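Terminal oxygenase component of carbazole (Janthinobacterium sp., PDB 7BUG) catalyses, as the terminal oxygenase of carbazole 1,9a-dioxygenase, the angular dioxygenation of carbazole to an unstable cis-hydrodiol, using a Rieske [2Fe-2S] cluster and a mononuclear iron. Local coordinates at residues Q282-V287 / H294-T299. Residues are numbered along the deposited sequence; the frame is centred on the assembly and turned at random.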
loop_
_atom_site.group_PDB
_atom_site.type_symbol
_atom_site.label_atom_id
_atom_site.label_comp_id
_atom_site.label_asym_id
_atom_site.label_seq_id
_atom_site.Cartn_x
_atom_site.Cartn_y
_atom_site.Cartn_z
ATOM N N GLN A 282 -7.568 -11.662 35.903
ATOM C CA GLN A 282 -7.567 -10.962 34.610
ATOM C C GLN A 282 -8.124 -11.894 33.533
ATOM O O GLN A 282 -7.670 -13.027 33.438
ATOM C CB GLN A 282 -6.169 -10.430 34.321
ATOM C CG GLN A 282 -6.071 -9.666 33.021
ATOM C CD GLN A 282 -4.930 -8.670 32.940
ATOM O OE1 GLN A 282 -4.387 -8.261 33.969
ATOM N NE2 GLN A 282 -4.553 -8.271 31.723
ATOM N N PHE A 283 -9.062 -11.395 32.747
ATOM C CA PHE A 283 -9.550 -12.135 31.561
ATOM C C PHE A 283 -9.347 -11.222 30.360
ATOM O O PHE A 283 -9.830 -10.081 30.361
ATOM C CB PHE A 283 -11.026 -12.502 31.698
ATOM C CG PHE A 283 -11.522 -13.084 33.004
ATOM C CD1 PHE A 283 -11.989 -12.257 34.025
ATOM C CD2 PHE A 283 -11.582 -14.460 33.200
ATOM C CE1 PHE A 283 -12.513 -12.798 35.196
ATOM C CE2 PHE A 283 -12.126 -14.989 34.364
ATOM C CZ PHE A 283 -12.619 -14.157 35.339
ATOM N N GLU A 284 -8.623 -11.682 29.343
ATOM C CA GLU A 284 -8.384 -10.803 28.199
ATOM C C GLU A 284 -8.583 -11.607 26.906
ATOM O O GLU A 284 -8.076 -12.725 26.741
ATOM C CB GLU A 284 -7.026 -10.090 28.300
ATOM C CG GLU A 284 -5.860 -11.006 28.336
ATOM C CD GLU A 284 -4.528 -10.231 28.356
ATOM O OE1 GLU A 284 -4.527 -9.147 28.998
ATOM O OE2 GLU A 284 -3.589 -10.643 27.688
ATOM N N TRP A 285 -9.291 -10.972 25.988
ATOM C CA TRP A 285 -9.564 -11.529 24.654
ATOM C C TRP A 285 -8.652 -10.850 23.631
ATOM O O TRP A 285 -8.380 -9.626 23.772
ATOM C CB TRP A 285 -11.010 -11.300 24.254
ATOM C CG TRP A 285 -12.040 -12.193 24.880
ATOM C CD1 TRP A 285 -12.677 -13.183 24.207
ATOM C CD2 TRP A 285 -12.619 -12.169 26.204
ATOM N NE1 TRP A 285 -13.639 -13.766 24.988
ATOM C CE2 TRP A 285 -13.613 -13.177 26.225
ATOM C CE3 TRP A 285 -12.414 -11.398 27.354
ATOM C CZ2 TRP A 285 -14.382 -13.433 27.358
ATOM C CZ3 TRP A 285 -13.208 -11.647 28.467
ATOM C CH2 TRP A 285 -14.161 -12.659 28.452
ATOM N N TYR A 286 -8.386 -11.578 22.570
ATOM C CA TYR A 286 -7.685 -11.121 21.367
ATOM C C TYR A 286 -8.605 -11.395 20.191
ATOM O O TYR A 286 -8.594 -12.505 19.608
ATOM C CB TYR A 286 -6.348 -11.818 21.274
ATOM C CG TYR A 286 -5.661 -12.021 22.595
ATOM C CD1 TYR A 286 -4.937 -11.002 23.222
ATOM C CD2 TYR A 286 -5.802 -13.220 23.268
ATOM C CE1 TYR A 286 -4.312 -11.230 24.438
ATOM C CE2 TYR A 286 -5.197 -13.444 24.491
ATOM C CZ TYR A 286 -4.446 -12.447 25.083
ATOM O OH TYR A 286 -3.884 -12.808 26.305
ATOM N N VAL A 287 -9.403 -10.411 19.881
ATOM C CA VAL A 287 -10.544 -10.611 18.952
ATOM C C VAL A 287 -10.115 -10.246 17.537
ATOM O O VAL A 287 -9.759 -9.088 17.257
ATOM C CB VAL A 287 -11.737 -9.771 19.403
ATOM C CG1 VAL A 287 -12.900 -9.976 18.461
ATOM C CG2 VAL A 287 -12.093 -10.101 20.837
ATOM N N HIS A 294 -6.476 -6.782 15.751
ATOM C CA HIS A 294 -7.321 -7.402 16.793
ATOM C C HIS A 294 -7.843 -6.324 17.720
ATOM O O HIS A 294 -7.192 -5.295 17.956
ATOM C CB HIS A 294 -6.653 -8.549 17.536
ATOM C CG HIS A 294 -5.490 -8.187 18.384
ATOM N ND1 HIS A 294 -4.208 -8.004 17.817
ATOM C CD2 HIS A 294 -5.340 -8.051 19.716
ATOM C CE1 HIS A 294 -3.377 -7.709 18.787
ATOM N NE2 HIS A 294 -4.002 -7.718 19.942
ATOM N N TYR A 295 -8.955 -6.629 18.360
ATOM C CA TYR A 295 -9.320 -5.930 19.616
ATOM C C TYR A 295 -8.602 -6.607 20.783
ATOM O O TYR A 295 -8.598 -7.818 20.921
ATOM C CB TYR A 295 -10.804 -5.990 19.959
ATOM C CG TYR A 295 -11.738 -5.248 19.074
ATOM C CD1 TYR A 295 -11.780 -3.870 19.180
ATOM C CD2 TYR A 295 -12.595 -5.886 18.179
ATOM C CE1 TYR A 295 -12.618 -3.135 18.384
ATOM C CE2 TYR A 295 -13.442 -5.153 17.370
ATOM C CZ TYR A 295 -13.476 -3.773 17.513
ATOM O OH TYR A 295 -14.277 -2.962 16.755
ATOM N N TYR A 296 -7.924 -5.831 21.605
ATOM C CA TYR A 296 -7.317 -6.308 22.861
ATOM C C TYR A 296 -8.297 -5.919 23.950
ATOM O O TYR A 296 -8.373 -4.724 24.397
ATOM C CB TYR A 296 -5.913 -5.725 23.013
ATOM C CG TYR A 296 -5.249 -6.105 24.303
ATOM C CD1 TYR A 296 -5.359 -7.362 24.869
ATOM C CD2 TYR A 296 -4.369 -5.218 24.927
ATOM C CE1 TYR A 296 -4.710 -7.710 26.037
ATOM C CE2 TYR A 296 -3.668 -5.576 26.061
ATOM C CZ TYR A 296 -3.851 -6.808 26.658
ATOM O OH TYR A 296 -3.228 -7.187 27.842
ATOM N N PHE A 297 -9.159 -6.872 24.283
ATOM C CA PHE A 297 -10.335 -6.629 25.119
ATOM C C PHE A 297 -9.994 -7.131 26.517
ATOM O O PHE A 297 -9.971 -8.346 26.773
ATOM C CB PHE A 297 -11.576 -7.284 24.498
ATOM C CG PHE A 297 -12.876 -6.913 25.173
ATOM C CD1 PHE A 297 -13.343 -7.554 26.297
ATOM C CD2 PHE A 297 -13.679 -5.967 24.601
ATOM C CE1 PHE A 297 -14.558 -7.195 26.860
ATOM C CE2 PHE A 297 -14.900 -5.582 25.151
ATOM C CZ PHE A 297 -15.336 -6.222 26.285
ATOM N N GLN A 298 -9.585 -6.194 27.383
ATOM C CA GLN A 298 -8.951 -6.539 28.667
ATOM C C GLN A 298 -10.012 -6.363 29.772
ATOM O O GLN A 298 -10.731 -5.309 29.733
ATOM C CB GLN A 298 -7.843 -5.537 28.997
ATOM C CG GLN A 298 -6.562 -5.662 28.216
ATOM C CD GLN A 298 -5.685 -4.462 28.558
ATOM O OE1 GLN A 298 -6.097 -3.317 28.393
ATOM N NE2 GLN A 298 -4.526 -4.740 29.125
ATOM N N THR A 299 -10.142 -7.325 30.680
ATOM C CA THR A 299 -11.054 -7.216 31.839
ATOM C C THR A 299 -10.344 -7.683 33.104
ATOM O O THR A 299 -9.464 -8.523 33.031
ATOM C CB THR A 299 -12.362 -8.012 31.682
ATOM O OG1 THR A 299 -12.084 -9.402 31.793
ATOM C CG2 THR A 299 -13.076 -7.726 30.371
#
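Glu284 and Tyr296 meet across two antiparallel strands through a short hydrogen bond, 2.6 Å from Tyr296 OH to Glu284 OE1. The phenol ring brings its edge to the carboxylate, the two planes standing 88° apart, and the hydroxyl reaches OE1 on the syn side but tilted out of the carboxylate plane. Gln282 NE2 reaches Glu284 OE1 from the opposite face of the carboxylate, at 2.9 Å, and also hydrogen-bonds Asn330 OD1. The other oxygen is held from within its own strand: Tyr286 OH donates to the anti lone pair of Glu284 OE2 at 2.6 Å. Three donors therefore fix the rotation of this buried carboxylate. The side chains of Tyr286 and Tyr296 run alongside each other in the same direction, with Tyr286 CE1 3.9 Å from Tyr296 CE1; CG of Gln298 covers part of one face of the Tyr296 ring, and Arg337 adds a cation-pi contact.

On the other side of the sheet, Trp285 and Phe297 also run side by side, Trp285 CE3 4.1 Å from Phe297 CD1, with Pro31 of strand 28-32 packed on both. Thr299 OG1, set between its own backbone N and carbonyl carbon (chi1 72°), turns back to Phe283 O at 2.8 Å, so this carbonyl accepts from both the hydroxyl and Thr299 N. At the far end Val287 CB rests on Tyr295 CB.

Paired backbone bonds at Phe283-Thr299, Trp285-Phe297 and Val287-Tyr295 define a regular antiparallel beta hairpin lying next to the edge strand 158-167, in the antiparallel sheet of the catalytic domain, whose Glu284, Tyr286 and Tyr296 face lies beside the mononuclear iron site of His183, His187 and Asp333.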